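Local structure of putrescine aminotransferase (Halomonas elongata DSM 2581, 6GWI) at residues 119-122 / 123-126; 128-131 / 132-136. The protein probably transfers the amino group of putrescine or related amines to a keto acid or aldehyde acceptor, using pyridoxal-5'-phosphate as cofactor. All coordinates share one frame; numbering follows the deposited sequence.

Contact 1 (119-122 / 123-126)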
loop_
_atom_site.group_PDB
_atom_site.type_symbol
_atom_site.label_atom_id
_atom_site.label_comp_id
_atom_site.label_asym_id
_atom_site.label_seq_id
_atom_site.Cartn_x
_atom_site.Cartn_y
_atom_site.Cartn_z
ATOM N N GLU B 119 -1.677 -1.079 -4.442
ATOM C CA GLU B 119 -1.499 -2.478 -4.064
ATOM C C GLU B 119 -2.580 -3.357 -4.674
ATOM O O GLU B 119 -2.334 -4.531 -4.974
ATOM C CB GLU B 119 -1.507 -2.623 -2.542
ATOM C CG GLU B 119 -0.290 -2.047 -1.845
ATOM C CD GLU B 119 -0.408 -2.121 -0.335
ATOM O OE1 GLU B 119 0.600 -1.870 0.354
ATOM O OE2 GLU B 119 -1.508 -2.440 0.163
ATOM N N ALA B 120 -3.786 -2.815 -4.837
ATOM C CA ALA B 120 -4.838 -3.550 -5.524
ATOM C C ALA B 120 -4.443 -3.843 -6.966
ATOM O O ALA B 120 -4.686 -4.944 -7.472
ATOM C CB ALA B 120 -6.144 -2.761 -5.473
ATOM N N ASN B 121 -3.820 -2.877 -7.645
ATOM C CA ASN B 121 -3.406 -3.137 -9.020
ATOM C C ASN B 121 -2.210 -4.087 -9.081
ATOM O O ASN B 121 -2.119 -4.882 -10.022
ATOM C CB ASN B 121 -3.129 -1.823 -9.750
ATOM C CG ASN B 121 -4.406 -1.188 -10.295
ATOM O OD1 ASN B 121 -5.104 -1.779 -11.121
ATOM N ND2 ASN B 121 -4.723 0.011 -9.823
ATOM N N ASP B 122 -1.314 -4.061 -8.082
ATOM C CA ASP B 122 -0.294 -5.106 -7.990
ATOM C C ASP B 122 -0.935 -6.478 -7.826
ATOM O O ASP B 122 -0.484 -7.463 -8.423
ATOM C CB ASP B 122 0.655 -4.864 -6.813
ATOM C CG ASP B 122 1.596 -3.705 -7.042
ATOM O OD1 ASP B 122 1.132 -2.547 -6.964
ATOM O OD2 ASP B 122 2.797 -3.954 -7.291
ATOM N N THR B 123 -1.958 -6.564 -6.973
ATOM C CA THR B 123 -2.692 -7.811 -6.802
ATOM C C THR B 123 -3.311 -8.254 -8.120
ATOM O O THR B 123 -3.212 -9.424 -8.511
ATOM C CB THR B 123 -3.775 -7.616 -5.739
ATOM O OG1 THR B 123 -3.195 -7.042 -4.557
ATOM C CG2 THR B 123 -4.449 -8.936 -5.387
ATOM N N VAL B 124 -3.950 -7.318 -8.827
ATOM C CA VAL B 124 -4.510 -7.605 -10.145
ATOM C C VAL B 124 -3.453 -8.224 -11.050
ATOM O O VAL B 124 -3.695 -9.237 -11.716
ATOM C CB VAL B 124 -5.090 -6.320 -10.765
ATOM C CG1 VAL B 124 -5.271 -6.473 -12.277
ATOM C CG2 VAL B 124 -6.406 -5.957 -10.100
ATOM N N LEU B 125 -2.276 -7.599 -11.116
ATOM C CA LEU B 125 -1.261 -8.044 -12.067
ATOM C C LEU B 125 -0.797 -9.461 -11.754
ATOM O O LEU B 125 -0.668 -10.292 -12.660
ATOM C CB LEU B 125 -0.085 -7.069 -12.068
ATOM C CG LEU B 125 1.031 -7.306 -13.090
ATOM C CD1 LEU B 125 0.476 -7.531 -14.485
ATOM C CD2 LEU B 125 1.982 -6.122 -13.105
ATOM N N ARG B 126 -0.537 -9.758 -10.476
ATOM C CA ARG B 126 -0.097 -11.102 -10.118
ATOM C C ARG B 126 -1.220 -12.112 -10.298
ATOM O O ARG B 126 -0.980 -13.245 -10.732
ATOM C CB ARG B 126 0.424 -11.131 -8.683
ATOM C CG ARG B 126 1.709 -10.351 -8.474
ATOM C CD ARG B 126 2.290 -10.598 -7.084
ATOM N NE ARG B 126 2.898 -11.922 -6.957
ATOM C CZ ARG B 126 3.216 -12.494 -5.797
ATOM N NH1 ARG B 126 2.974 -11.866 -4.656
ATOM N NH2 ARG B 126 3.773 -13.699 -5.777
#
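Residues 119-122 and 123-126 make a local contact along the N-terminal half of helix 117-134, in the fold of the class-III, PLP-dependent aminotransferases, where this helix follows the cofactor-binding loop after strand 108-114. Thr123 bonds twice to Glu119 O: its backbone N at 2.9 Å, and its hydroxyl, the donor, with OG1 2.7 Å from the same Glu119 O. The two donors come from opposite faces of the carbonyl plane, the hydroxyl tilted 30° from it. The first torsion (chi1 -51°) sets OG1 beside the backbone N, turned back along the helix, and the hydroxyl also bonds His316 NE2. A valine here would probably cost Glu119 O its hydroxyl donor and leave His316 NE2 without this mate. The next backbone bond runs from Val124 N to Ala120 O, at 2.8 Å. Asn121 belongs to the PLP pocket; its ND2 bonds Asp256 OD2, whereas its buried OD1 finds no polar partner. Asp122 OD1 bonds Thr154 OG1 of its own chain and OD2 the backbone N of Leu155 of the second subunit, which also offers Gln169 O to Arg126 NH2. The aliphatic start of Arg126 lies back along the helix, its CG 3.6 Å from Asp122 O.

Contact 2 (128-131 / 132-136)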
loop_
_atom_site.group_PDB
_atom_site.type_symbol
_atom_site.label_atom_id
_atom_site.label_comp_id
_atom_site.label_asym_id
_atom_site.label_seq_id
_atom_site.Cartn_x
_atom_site.Cartn_y
_atom_site.Cartn_z
ATOM N N VAL B 128 -3.685 -11.935 -12.515
ATOM C CA VAL B 128 -3.906 -12.143 -13.944
ATOM C C VAL B 128 -2.889 -13.128 -14.502
ATOM O O VAL B 128 -3.237 -14.075 -15.216
ATOM C CB VAL B 128 -3.861 -10.797 -14.688
ATOM C CG1 VAL B 128 -3.703 -10.998 -16.190
ATOM C CG2 VAL B 128 -5.121 -10.000 -14.401
ATOM N N ARG B 129 -1.616 -12.928 -14.168
ATOM C CA ARG B 129 -0.555 -13.746 -14.746
ATOM C C ARG B 129 -0.493 -15.117 -14.095
ATOM O O ARG B 129 -0.210 -16.109 -14.776
ATOM C CB ARG B 129 0.775 -12.991 -14.637
ATOM C CG ARG B 129 0.880 -11.882 -15.704
ATOM C CD ARG B 129 2.011 -10.858 -15.500
ATOM N NE ARG B 129 2.141 -9.998 -16.684
ATOM C CZ ARG B 129 3.071 -9.060 -16.860
ATOM N NH1 ARG B 129 3.989 -8.827 -15.932
ATOM N NH2 ARG B 129 3.085 -8.351 -17.982
ATOM N N ARG B 130 -0.802 -15.201 -12.802
ATOM C CA ARG B 130 -0.945 -16.498 -12.158
ATOM C C ARG B 130 -2.101 -17.280 -12.769
ATOM O O ARG B 130 -1.989 -18.489 -13.001
ATOM C CB ARG B 130 -1.150 -16.298 -10.657
ATOM C CG ARG B 130 -1.398 -17.565 -9.855
ATOM C CD ARG B 130 -0.215 -18.537 -9.866
ATOM N NE ARG B 130 -0.443 -19.638 -8.926
ATOM C CZ ARG B 130 0.195 -20.806 -8.949
ATOM N NH1 ARG B 130 1.121 -21.054 -9.866
ATOM N NH2 ARG B 130 -0.099 -21.734 -8.047
ATOM N N TYR B 131 -3.212 -16.597 -13.053
ATOM C CA TYR B 131 -4.377 -17.245 -13.643
ATOM C C TYR B 131 -4.008 -17.985 -14.921
ATOM O O TYR B 131 -4.253 -19.189 -15.054
ATOM C CB TYR B 131 -5.460 -16.201 -13.923
ATOM C CG TYR B 131 -6.619 -16.731 -14.730
ATOM C CD1 TYR B 131 -7.635 -17.461 -14.129
ATOM C CD2 TYR B 131 -6.693 -16.501 -16.095
ATOM C CE1 TYR B 131 -8.692 -17.946 -14.868
ATOM C CE2 TYR B 131 -7.739 -16.979 -16.837
ATOM C CZ TYR B 131 -8.736 -17.701 -16.222
ATOM O OH TYR B 131 -9.782 -18.176 -16.971
ATOM N N TRP B 132 -3.418 -17.272 -15.882
ATOM C CA TRP B 132 -3.128 -17.889 -17.170
ATOM C C TRP B 132 -2.069 -18.974 -17.044
ATOM O O TRP B 132 -2.116 -19.967 -17.779
ATOM C CB TRP B 132 -2.709 -16.815 -18.175
ATOM C CG TRP B 132 -3.871 -15.977 -18.606
ATOM C CD1 TRP B 132 -4.069 -14.653 -18.348
ATOM C CD2 TRP B 132 -5.013 -16.416 -19.353
ATOM N NE1 TRP B 132 -5.259 -14.239 -18.891
ATOM C CE2 TRP B 132 -5.858 -15.301 -19.515
ATOM C CE3 TRP B 132 -5.402 -17.643 -19.903
ATOM C CZ2 TRP B 132 -7.066 -15.374 -20.208
ATOM C CZ3 TRP B 132 -6.603 -17.713 -20.594
ATOM C CH2 TRP B 132 -7.423 -16.587 -20.734
ATOM N N ALA B 133 -1.126 -18.825 -16.109
ATOM C CA ALA B 133 -0.173 -19.899 -15.849
ATOM C C ALA B 133 -0.890 -21.163 -15.389
ATOM O O ALA B 133 -0.579 -22.266 -15.852
ATOM C CB ALA B 133 0.856 -19.447 -14.813
ATOM N N LEU B 134 -1.876 -21.022 -14.502
ATOM C CA LEU B 134 -2.605 -22.195 -14.035
ATOM C C LEU B 134 -3.476 -22.789 -15.136
ATOM O O LEU B 134 -3.766 -23.990 -15.110
ATOM C CB LEU B 134 -3.451 -21.844 -12.812
ATOM C CG LEU B 134 -2.695 -21.494 -11.529
ATOM C CD1 LEU B 134 -3.645 -20.898 -10.495
ATOM C CD2 LEU B 134 -1.989 -22.718 -10.972
ATOM N N LYS B 135 -3.889 -21.980 -16.116
ATOM C CA LYS B 135 -4.635 -22.497 -17.258
ATOM C C LYS B 135 -3.759 -23.250 -18.251
ATOM O O LYS B 135 -4.279 -23.704 -19.278
ATOM C CB LYS B 135 -5.334 -21.359 -18.010
ATOM C CG LYS B 135 -6.250 -20.485 -17.167
ATOM C CD LYS B 135 -7.523 -21.194 -16.729
ATOM C CE LYS B 135 -8.479 -21.432 -17.885
ATOM N NZ LYS B 135 -9.709 -22.139 -17.419
ATOM N N GLY B 136 -2.458 -23.367 -17.993
ATOM C CA GLY B 136 -1.559 -23.999 -18.937
ATOM C C GLY B 136 -1.138 -23.115 -20.086
ATOM O O GLY B 136 -0.674 -23.626 -21.109
#
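The last turns of helix 117-134 and its Schellman C-cap carry this local contact, in which residues 128-131 pack against 132-136 around two aromatic side chains. Tyr131 and the following Trp132 form a T-shaped pair: the tyrosine turns its edge to the indole face, with 4.8 Å between the centroids of its ring and the six-membered ring and 79° between the planes. Tyr131 CE2 stands over the centre of the indole, 3.7 Å from Trp132 CE2. Different first torsions bring the rings together: CG of Tyr131 lies anti to its backbone N (chi1 171°) while that of Trp132 lies beside its own. One face of the phenol is covered by Lys135, whose CG makes a CH-pi contact 4.0 Å from the Tyr131 ring centroid; bends at chi2 and chi3 carry the chain across the ring until CE is 3.6 Å from Tyr131 OH. On another side of the helix Leu134 CD2 lies over the centre of one face of the Arg130 guanidinium, 3.5 Å from Arg130 CZ, while Arg130 NH2 bonds Gly311 O. Trp132 NE1 is held by Ala218 O, and the indole also makes a cation-pi contact with Lys140; Leu252 of strand 252-255 touches both aromatic residues. Lys135 N still makes the regular helix bond to Tyr131 O (3.0 Å), whereas Gly136 N turns back to Ala133 O at 3.1 Å, one of the bonds of the Schellman turn. Gly136, with phi at 80°, turns the chain out of the helix as the glycine of a classical Schellman motif does.

In the fold
From the N terminus, the chain leaves strand 108-114, passes the cofactor loop and enters helix 117-134, which holds both contacts in series. Contact 1 ends before contact 2 begins, and their centres are 14 Å apart; neither closes a long loop, nor do they nest or cross. Contact 1 sits at the buried, cofactor-side end, between strands 108-114 and 280-283 and helix 155-160. Contact 2 lies farther from the chain's centre, where the helix packs on strands 217-222 and 252-255 of the parallel sheet and on helix 301-311. Both also touch the second subunit, so this one helix joins PLP pocket, parallel sheet and dimer interface.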